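Long-range contact in putative TetR-family transcriptional regulator (Rhodococcus sp., PDB 2G3B), which probably binds regulatory DNA through a helix-turn-helix motif as a dimeric repressor of transcription: residues E52-R66 and L114-E128. Residues are numbered along the deposited sequence; the frame is centred on the assembly and turned at random.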
ATOM      1  N   GLU A  52       5.850   1.040  18.384  1.00 30.84           N
ATOM      2  CA  GLU A  52       4.658   0.243  18.715  1.00 32.07           C
ATOM      3  C   GLU A  52       3.554   1.139  19.257  1.00 31.10           C
ATOM      4  O   GLU A  52       2.442   1.113  18.782  1.00 30.86           O
ATOM      5  CB  GLU A  52       4.969  -0.826  19.741  1.00 31.58           C
ATOM      6  CG  GLU A  52       3.672  -1.573  20.162  1.00 34.55           C
ATOM      7  CD  GLU A  52       3.920  -2.812  21.046  1.00 37.54           C
ATOM      8  OE1 GLU A  52       4.775  -3.649  20.685  1.00 43.01           O
ATOM      9  OE2 GLU A  52       3.249  -2.955  22.095  1.00 41.18           O
ATOM     10  N   ALA A  53       3.871   1.974  20.246  1.00 31.22           N
ATOM     11  CA  ALA A  53       2.867   2.870  20.809  1.00 29.73           C
ATOM     12  C   ALA A  53       2.376   3.911  19.793  1.00 29.73           C
ATOM     13  O   ALA A  53       1.177   4.287  19.800  1.00 29.50           O
ATOM     14  CB  ALA A  53       3.405   3.535  22.116  1.00 29.64           C
ATOM     15  N   ALA A  54       3.260   4.364  18.893  1.00 28.42           N
ATOM     16  CA  ALA A  54       2.850   5.304  17.825  1.00 28.11           C
ATOM     17  C   ALA A  54       1.925   4.625  16.797  1.00 28.97           C
ATOM     18  O   ALA A  54       0.950   5.202  16.364  1.00 27.89           O
ATOM     19  CB  ALA A  54       4.057   5.905  17.087  1.00 29.68           C
ATOM     20  N   LEU A  55       2.247   3.399  16.406  1.00 30.22           N
ATOM     21  CA  LEU A  55       1.310   2.641  15.589  1.00 30.88           C
ATOM     22  C   LEU A  55      -0.085   2.655  16.229  1.00 30.77           C
ATOM     23  O   LEU A  55      -1.064   2.975  15.568  1.00 30.79           O
ATOM     24  CB  LEU A  55       1.843   1.223  15.409  1.00 31.91           C
ATOM     25  CG  LEU A  55       2.818   1.008  14.258  1.00 33.88           C
ATOM     26  CD1 LEU A  55       3.700  -0.231  14.536  1.00 38.25           C
ATOM     27  CD2 LEU A  55       2.036   0.847  12.916  1.00 37.46           C
ATOM     28  N   ASN A  56      -0.185   2.338  17.524  1.00 31.72           N
ATOM     29  CA  ASN A  56      -1.502   2.251  18.162  1.00 32.10           C
ATOM     30  C   ASN A  56      -2.201   3.626  18.287  1.00 33.55           C
ATOM     31  O   ASN A  56      -3.427   3.724  18.122  1.00 34.40           O
ATOM     32  CB  ASN A  56      -1.395   1.575  19.523  1.00 33.77           C
ATOM     33  CG  ASN A  56      -1.323   0.068  19.413  1.00 34.69           C
ATOM     34  OD1 ASN A  56      -1.926  -0.558  18.486  1.00 35.67           O
ATOM     35  ND2 ASN A  56      -0.560  -0.529  20.309  1.00 35.25           N
ATOM     36  N   TYR A  57      -1.423   4.658  18.604  1.00 32.44           N
ATOM     37  CA  TYR A  57      -1.903   6.046  18.642  1.00 32.65           C
ATOM     38  C   TYR A  57      -2.577   6.455  17.300  1.00 31.69           C
ATOM     39  O   TYR A  57      -3.698   6.951  17.295  1.00 32.09           O
ATOM     40  CB  TYR A  57      -0.719   6.955  18.962  1.00 33.18           C
ATOM     41  CG  TYR A  57      -1.111   8.417  19.118  1.00 33.39           C
ATOM     42  CD1 TYR A  57      -1.706   8.856  20.287  1.00 29.47           C
ATOM     43  CD2 TYR A  57      -0.946   9.320  18.060  1.00 36.01           C
ATOM     44  CE1 TYR A  57      -2.100  10.184  20.437  1.00 34.94           C
ATOM     45  CE2 TYR A  57      -1.338  10.660  18.199  1.00 37.65           C
ATOM     46  CZ  TYR A  57      -1.898  11.072  19.398  1.00 36.72           C
ATOM     47  OH  TYR A  57      -2.281  12.392  19.591  1.00 42.40           O
ATOM     48  N   ILE A  58      -1.878   6.220  16.191  1.00 31.55           N
ATOM     49  CA  ILE A  58      -2.346   6.528  14.825  1.00 32.15           C
ATOM     50  C   ILE A  58      -3.652   5.748  14.545  1.00 32.80           C
ATOM     51  O   ILE A  58      -4.653   6.307  14.008  1.00 31.26           O
ATOM     52  CB  ILE A  58      -1.221   6.181  13.804  1.00 33.52           C
ATOM     53  CG1 ILE A  58      -0.038   7.174  13.989  1.00 34.25           C
ATOM     54  CG2 ILE A  58      -1.711   6.207  12.383  1.00 32.09           C
ATOM     55  CD1 ILE A  58       1.282   6.630  13.423  1.00 38.83           C
ATOM     56  N   ASN A  59      -3.644   4.480  14.949  1.00 32.92           N
ATOM     57  CA  ASN A  59      -4.869   3.637  14.777  1.00 34.51           C
ATOM     58  C   ASN A  59      -6.048   4.149  15.620  1.00 35.10           C
ATOM     59  O   ASN A  59      -7.178   4.221  15.125  1.00 36.06           O
ATOM     60  CB  ASN A  59      -4.607   2.172  15.106  1.00 32.85           C
ATOM     61  CG  ASN A  59      -5.802   1.247  14.728  1.00 35.09           C
ATOM     62  OD1 ASN A  59      -6.324   1.336  13.627  1.00 33.10           O
ATOM     63  ND2 ASN A  59      -6.261   0.457  15.667  1.00 30.16           N
ATOM     64  N   ASP A  60      -5.784   4.492  16.879  1.00 35.57           N
ATOM     65  CA  ASP A  60      -6.770   5.161  17.723  1.00 36.83           C
ATOM     66  C   ASP A  60      -7.289   6.460  17.132  1.00 36.47           C
ATOM     67  O   ASP A  60      -8.480   6.698  17.170  1.00 35.93           O
ATOM     68  CB  ASP A  60      -6.221   5.443  19.129  1.00 37.37           C
ATOM     69  CG  ASP A  60      -6.042   4.165  19.948  1.00 42.74           C
ATOM     70  OD1 ASP A  60      -6.549   3.090  19.539  1.00 49.14           O
ATOM     71  OD2 ASP A  60      -5.387   4.221  20.984  1.00 45.54           O
ATOM     72  N   ARG A  61      -6.396   7.285  16.596  1.00 35.79           N
ATOM     73  CA  ARG A  61      -6.799   8.508  15.906  1.00 38.10           C
ATOM     74  C   ARG A  61      -7.683   8.229  14.661  1.00 39.44           C
ATOM     75  O   ARG A  61      -8.703   8.930  14.444  1.00 39.57           O
ATOM     76  CB  ARG A  61      -5.553   9.313  15.507  1.00 38.95           C
ATOM     77  CG  ARG A  61      -5.771  10.814  15.468  1.00 42.69           C
ATOM     78  CD  ARG A  61      -4.461  11.610  15.673  1.00 39.96           C
ATOM     79  NE  ARG A  61      -3.491  11.332  14.608  1.00 37.73           N
ATOM     80  CZ  ARG A  61      -2.392  12.034  14.421  1.00 38.87           C
ATOM     81  NH1 ARG A  61      -2.126  13.050  15.268  1.00 35.34           N
ATOM     82  NH2 ARG A  61      -1.567  11.713  13.418  1.00 36.24           N
ATOM     83  N   ALA A  62      -7.283   7.235  13.854  1.00 38.65           N
ATOM     84  CA  ALA A  62      -8.016   6.845  12.626  1.00 40.72           C
ATOM     85  C   ALA A  62      -9.388   6.311  13.008  1.00 41.73           C
ATOM     86  O   ALA A  62     -10.382   6.650  12.384  1.00 43.94           O
ATOM     87  CB  ALA A  62      -7.244   5.762  11.881  1.00 38.23           C
ATOM     88  N   ARG A  63      -9.429   5.466  14.027  1.00 43.93           N
ATOM     89  CA  ARG A  63     -10.703   4.985  14.577  1.00 45.03           C
ATOM     90  C   ARG A  63     -11.717   6.069  14.904  1.00 45.89           C
ATOM     91  O   ARG A  63     -12.893   5.900  14.583  1.00 46.52           O
ATOM     92  CB  ARG A  63     -10.500   4.067  15.768  1.00 44.27           C
ATOM     93  CG  ARG A  63     -11.722   3.166  16.007  1.00 48.06           C
ATOM     94  CD  ARG A  63     -11.455   2.049  16.979  1.00 51.56           C
ATOM     95  NE  ARG A  63     -10.846   2.534  18.210  1.00 56.30           N
ATOM     96  CZ  ARG A  63      -9.557   2.433  18.524  1.00 56.50           C
ATOM     97  NH1 ARG A  63      -8.697   1.818  17.702  1.00 52.96           N
ATOM     98  NH2 ARG A  63      -9.138   2.952  19.679  1.00 56.25           N
ATOM     99  N   ALA A  64     -11.284   7.163  15.533  1.00 46.33           N
ATOM    100  CA  ALA A  64     -12.156   8.328  15.740  1.00 46.58           C
ATOM    101  C   ALA A  64     -12.769   8.864  14.425  1.00 47.10           C
ATOM    102  O   ALA A  64     -13.937   9.275  14.411  1.00 46.63           O
ATOM    103  CB  ALA A  64     -11.401   9.444  16.456  1.00 47.24           C
ATOM    104  N   TYR A  65     -11.985   8.907  13.337  1.00 46.08           N
ATOM    105  CA  TYR A  65     -12.526   9.358  12.048  1.00 45.96           C
ATOM    106  C   TYR A  65     -13.382   8.245  11.410  1.00 45.87           C
ATOM    107  O   TYR A  65     -14.317   8.546  10.663  1.00 45.38           O
ATOM    108  CB  TYR A  65     -11.425   9.843  11.091  1.00 46.53           C
ATOM    109  CG  TYR A  65     -10.758  11.156  11.543  1.00 47.31           C
ATOM    110  CD1 TYR A  65      -9.589  11.148  12.307  1.00 46.80           C
ATOM    111  CD2 TYR A  65     -11.305  12.390  11.199  1.00 48.73           C
ATOM    112  CE1 TYR A  65      -8.978  12.343  12.724  1.00 44.61           C
ATOM    113  CE2 TYR A  65     -10.701  13.603  11.604  1.00 46.55           C
ATOM    114  CZ  TYR A  65      -9.541  13.566  12.377  1.00 47.43           C
ATOM    115  OH  TYR A  65      -8.961  14.766  12.795  1.00 47.41           O
ATOM    116  N   ARG A  66     -13.077   6.974  11.722  1.00 44.91           N
ATOM    117  CA  ARG A  66     -13.858   5.843  11.193  1.00 45.49           C
ATOM    118  C   ARG A  66     -15.286   5.764  11.756  1.00 47.17           C
ATOM    119  O   ARG A  66     -16.211   5.183  11.126  1.00 47.10           O
ATOM    120  CB  ARG A  66     -13.129   4.530  11.448  1.00 44.79           C
ATOM    121  CG  ARG A  66     -11.951   4.393  10.570  1.00 41.35           C
ATOM    122  CD  ARG A  66     -11.440   2.978  10.528  1.00 43.22           C
ATOM    123  NE  ARG A  66     -10.868   2.460  11.770  1.00 41.14           N
ATOM    124  CZ  ARG A  66      -9.556   2.391  12.028  1.00 42.15           C
ATOM    125  NH1 ARG A  66      -8.669   2.833  11.147  1.00 42.00           N
ATOM    126  NH2 ARG A  66      -9.132   1.856  13.156  1.00 37.68           N
ATOM    127  N   LEU A 114       9.563  -4.060  13.296  1.00 37.02           N
ATOM    128  CA  LEU A 114       8.323  -3.306  13.107  1.00 36.96           C
ATOM    129  C   LEU A 114       7.145  -4.215  12.748  1.00 35.87           C
ATOM    130  O   LEU A 114       5.970  -3.837  12.833  1.00 33.45           O
ATOM    131  CB  LEU A 114       8.527  -2.309  11.961  1.00 37.87           C
ATOM    132  CG  LEU A 114       8.790  -0.852  12.329  1.00 43.13           C
ATOM    133  CD1 LEU A 114       8.714   0.038  11.046  1.00 42.90           C
ATOM    134  CD2 LEU A 114       7.645  -0.484  13.334  1.00 42.92           C
ATOM    135  N   ARG A 115       7.466  -5.415  12.291  1.00 35.16           N
ATOM    136  CA  ARG A 115       6.443  -6.303  11.662  1.00 34.15           C
ATOM    137  C   ARG A 115       5.406  -6.762  12.646  1.00 33.64           C
ATOM    138  O   ARG A 115       4.182  -6.697  12.336  1.00 33.45           O
ATOM    139  CB  ARG A 115       7.103  -7.520  10.988  1.00 34.60           C
ATOM    140  CG  ARG A 115       7.876  -7.145   9.739  1.00 35.00           C
ATOM    141  CD  ARG A 115       8.591  -8.375   9.216  1.00 33.46           C
ATOM    142  NE  ARG A 115       9.275  -8.030   7.957  1.00 38.43           N
ATOM    143  CZ  ARG A 115       9.909  -8.919   7.205  1.00 44.60           C
ATOM    144  NH1 ARG A 115       9.949 -10.211   7.580  1.00 39.60           N
ATOM    145  NH2 ARG A 115      10.497  -8.527   6.089  1.00 45.80           N
ATOM    146  N   ASP A 116       5.855  -7.220  13.827  1.00 33.46           N
ATOM    147  CA  ASP A 116       4.891  -7.743  14.835  1.00 34.02           C
ATOM    148  C   ASP A 116       3.928  -6.641  15.353  1.00 33.94           C
ATOM    149  O   ASP A 116       2.724  -6.834  15.364  1.00 34.32           O
ATOM    150  CB  ASP A 116       5.603  -8.454  16.008  1.00 35.02           C
ATOM    151  CG  ASP A 116       6.030  -9.879  15.652  1.00 38.03           C
ATOM    152  OD1 ASP A 116       5.642 -10.397  14.574  1.00 41.06           O
ATOM    153  OD2 ASP A 116       6.717 -10.492  16.462  1.00 37.95           O
ATOM    154  N   PRO A 117       4.453  -5.488  15.787  1.00 33.12           N
ATOM    155  CA  PRO A 117       3.498  -4.433  16.160  1.00 33.13           C
ATOM    156  C   PRO A 117       2.554  -4.011  15.021  1.00 33.10           C
ATOM    157  O   PRO A 117       1.367  -3.831  15.270  1.00 31.81           O
ATOM    158  CB  PRO A 117       4.396  -3.219  16.575  1.00 33.79           C
ATOM    159  CG  PRO A 117       5.738  -3.705  16.635  1.00 32.69           C
ATOM    160  CD  PRO A 117       5.855  -5.099  16.055  1.00 34.56           C
ATOM    161  N   LEU A 118       3.084  -3.807  13.813  1.00 31.79           N
ATOM    162  CA  LEU A 118       2.242  -3.400  12.687  1.00 31.74           C
ATOM    163  C   LEU A 118       1.157  -4.440  12.409  1.00 30.35           C
ATOM    164  O   LEU A 118       0.030  -4.080  12.091  1.00 31.87           O
ATOM    165  CB  LEU A 118       3.085  -3.204  11.409  1.00 30.96           C
ATOM    166  CG  LEU A 118       2.385  -2.781  10.102  1.00 30.87           C
ATOM    167  CD1 LEU A 118       1.500  -1.516  10.295  1.00 28.09           C
ATOM    168  CD2 LEU A 118       3.416  -2.571   9.003  1.00 32.55           C
ATOM    169  N   ALA A 119       1.521  -5.712  12.465  1.00 30.16           N
ATOM    170  CA  ALA A 119       0.559  -6.825  12.264  1.00 29.67           C
ATOM    171  C   ALA A 119      -0.547  -6.761  13.313  1.00 31.04           C
ATOM    172  O   ALA A 119      -1.734  -6.944  13.012  1.00 30.57           O
ATOM    173  CB  ALA A 119       1.281  -8.172  12.322  1.00 29.57           C
ATOM    174  N   ARG A 120      -0.166  -6.436  14.547  1.00 30.80           N
ATOM    175  CA  ARG A 120      -1.148  -6.429  15.647  1.00 31.75           C
ATOM    176  C   ARG A 120      -2.053  -5.259  15.453  1.00 30.93           C
ATOM    177  O   ARG A 120      -3.249  -5.396  15.657  1.00 31.78           O
ATOM    178  CB  ARG A 120      -0.462  -6.318  17.011  1.00 30.37           C
ATOM    179  CG  ARG A 120       0.121  -7.663  17.535  1.00 33.15           C
ATOM    180  CD  ARG A 120       0.638  -7.553  18.975  1.00 33.54           C
ATOM    181  NE  ARG A 120       1.827  -6.698  19.127  1.00 35.75           N
ATOM    182  CZ  ARG A 120       3.095  -7.121  19.188  1.00 35.74           C
ATOM    183  NH1 ARG A 120       3.422  -8.394  19.063  1.00 34.51           N
ATOM    184  NH2 ARG A 120       4.064  -6.238  19.340  1.00 34.01           N
ATOM    185  N   THR A 121      -1.492  -4.086  15.102  1.00 30.97           N
ATOM    186  CA  THR A 121      -2.343  -2.905  14.914  1.00 31.46           C
ATOM    187  C   THR A 121      -3.236  -3.085  13.688  1.00 31.18           C
ATOM    188  O   THR A 121      -4.418  -2.792  13.740  1.00 31.37           O
ATOM    189  CB  THR A 121      -1.472  -1.604  14.878  1.00 31.25           C
ATOM    190  OG1 THR A 121      -0.750  -1.546  16.093  1.00 33.71           O
ATOM    191  CG2 THR A 121      -2.332  -0.334  14.770  1.00 31.19           C
ATOM    192  N   THR A 122      -2.690  -3.629  12.597  1.00 31.51           N
ATOM    193  CA  THR A 122      -3.489  -3.860  11.386  1.00 31.37           C
ATOM    194  C   THR A 122      -4.624  -4.852  11.714  1.00 31.91           C
ATOM    195  O   THR A 122      -5.785  -4.655  11.275  1.00 31.76           O
ATOM    196  CB  THR A 122      -2.621  -4.421  10.237  1.00 32.59           C
ATOM    197  OG1 THR A 122      -1.603  -3.486   9.945  1.00 30.28           O
ATOM    198  CG2 THR A 122      -3.456  -4.710   8.952  1.00 32.28           C
ATOM    199  N   ALA A 123      -4.319  -5.860  12.537  1.00 31.26           N
ATOM    200  CA  ALA A 123      -5.323  -6.870  12.913  1.00 31.49           C
ATOM    201  C   ALA A 123      -6.491  -6.242  13.666  1.00 30.25           C
ATOM    202  O   ALA A 123      -7.626  -6.623  13.479  1.00 29.13           O
ATOM    203  CB  ALA A 123      -4.691  -7.999  13.715  1.00 32.62           C
ATOM    204  N   ALA A 124      -6.205  -5.240  14.509  1.00 30.13           N
ATOM    205  CA  ALA A 124      -7.242  -4.513  15.226  1.00 29.68           C
ATOM    206  C   ALA A 124      -8.159  -3.720  14.259  1.00 29.91           C
ATOM    207  O   ALA A 124      -9.378  -3.749  14.392  1.00 30.28           O
ATOM    208  CB  ALA A 124      -6.572  -3.577  16.271  1.00 29.68           C
ATOM    209  N   TRP A 125      -7.569  -3.073  13.264  1.00 28.66           N
ATOM    210  CA  TRP A 125      -8.344  -2.367  12.246  1.00 29.80           C
ATOM    211  C   TRP A 125      -9.209  -3.354  11.457  1.00 29.84           C
ATOM    212  O   TRP A 125     -10.431  -3.158  11.276  1.00 30.90           O
ATOM    213  CB  TRP A 125      -7.375  -1.617  11.306  1.00 29.25           C
ATOM    214  CG  TRP A 125      -7.995  -0.882  10.154  1.00 28.38           C
ATOM    215  CD1 TRP A 125      -9.302  -0.432  10.040  1.00 30.09           C
ATOM    216  CD2 TRP A 125      -7.324  -0.505   8.929  1.00 28.33           C
ATOM    217  NE1 TRP A 125      -9.457   0.195   8.781  1.00 29.97           N
ATOM    218  CE2 TRP A 125      -8.272   0.140   8.097  1.00 30.10           C
ATOM    219  CE3 TRP A 125      -6.019  -0.710   8.444  1.00 29.06           C
ATOM    220  CZ2 TRP A 125      -7.946   0.636   6.821  1.00 33.38           C
ATOM    221  CZ3 TRP A 125      -5.684  -0.238   7.178  1.00 29.32           C
ATOM    222  CH2 TRP A 125      -6.642   0.428   6.378  1.00 32.28           C
ATOM    223  N   VAL A 126      -8.574  -4.398  10.979  1.00 30.04           N
ATOM    224  CA  VAL A 126      -9.285  -5.470  10.258  1.00 29.82           C
ATOM    225  C   VAL A 126     -10.502  -6.018  11.055  1.00 30.14           C
ATOM    226  O   VAL A 126     -11.588  -6.234  10.514  1.00 30.60           O
ATOM    227  CB  VAL A 126      -8.278  -6.602   9.952  1.00 30.94           C
ATOM    228  CG1 VAL A 126      -9.028  -7.882   9.454  1.00 27.11           C
ATOM    229  CG2 VAL A 126      -7.287  -6.134   8.817  1.00 31.67           C
ATOM    230  N   SER A 127     -10.311  -6.210  12.355  1.00 30.39           N
ATOM    231  CA  SER A 127     -11.338  -6.755  13.235  1.00 30.98           C
ATOM    232  C   SER A 127     -12.570  -5.877  13.348  1.00 31.99           C
ATOM    233  O   SER A 127     -13.686  -6.389  13.456  1.00 30.45           O
ATOM    234  CB  SER A 127     -10.734  -7.063  14.619  1.00 31.52           C
ATOM    235  OG  SER A 127     -11.642  -7.765  15.415  1.00 30.50           O
ATOM    236  N   GLU A 128     -12.401  -4.551  13.303  1.00 32.90           N
ATOM    237  CA  GLU A 128     -13.575  -3.658  13.336  1.00 33.58           C
ATOM    238  C   GLU A 128     -14.408  -3.903  12.112  1.00 33.75           C
ATOM    239  O   GLU A 128     -15.633  -3.953  12.186  1.00 33.98           O
ATOM    240  CB  GLU A 128     -13.169  -2.180  13.287  1.00 33.37           C
ATOM    241  CG  GLU A 128     -12.209  -1.739  14.319  1.00 32.31           C
ATOM    242  CD  GLU A 128     -11.778  -0.232  14.102  1.00 37.70           C
ATOM    243  OE1 GLU A 128     -12.359   0.461  13.234  1.00 40.06           O
ATOM    244  OE2 GLU A 128     -10.862   0.231  14.783  1.00 38.84           O
TER
HETATM  245  O   HOH W   1       1.669  -1.666  17.561  1.00 31.63           O
HETATM  246  O   HOH W   2      -8.799  -0.669  15.945  1.00 31.13           O
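Arg66 meets both Glu128 and Trp125 where helix 47-66, which follows the predicted helix-turn-helix of this TetR-family fold, packs on helix 115-139 of the C-terminal regulatory region. The two segments run nearly parallel, and their axes approach to 9.4 Å. Arg66 grips the carboxylate side-on: NE donates to Glu128 OE1 on its syn side (2.9 Å), while NH2 reaches Glu128 OE2 from above the carboxylate plane. The same guanidinium lies flat on one face of the Trp125 indole, planes 17° apart, with Arg66 CZ 3.5 Å from Trp125 CD1; its opposite face rests against the backbone at Ala62 and Arg63. An alanine here would remove both the bidentate salt bridge and the cation-pi stack, and would probably leave the Glu128 carboxylate freer to turn and one face of the indole without its cover.

Towards the start of the segments, Leu55 provides the apolar contact. Its CD1 packs on Pro117 CB at 3.7 Å, and its CD2 on Leu118 CD1; Leu104 of helix 92-110 adds to this cluster. Between the two ends, Thr121 has CG2 anti to its backbone N (OG1 at chi1 -58°), which lays the methyl 3.4 Å from Asn59 CB and brings OG1 to 2.8 Å from Asn56 OD1. At the outer edge Arg120 NH2 makes a salt bridge to Glu52 OE1, though its hydrogen bond is weak and bent.

In the second shell, Glu87 forms a salt bridge with Arg66 NH1, and a glycerol, probably from the crystallisation liquor, bonds to that nitrogen and to Asn59 OD1. Helix 148-167 and Arg165 of the second subunit pack against Trp125. Asn59 helps fix the guanidinium's rotation: Arg66 NH2 donates to Asn59 OD1 at 2.9 Å and a nearly straight 168°, from above the amide's carbonyl plane.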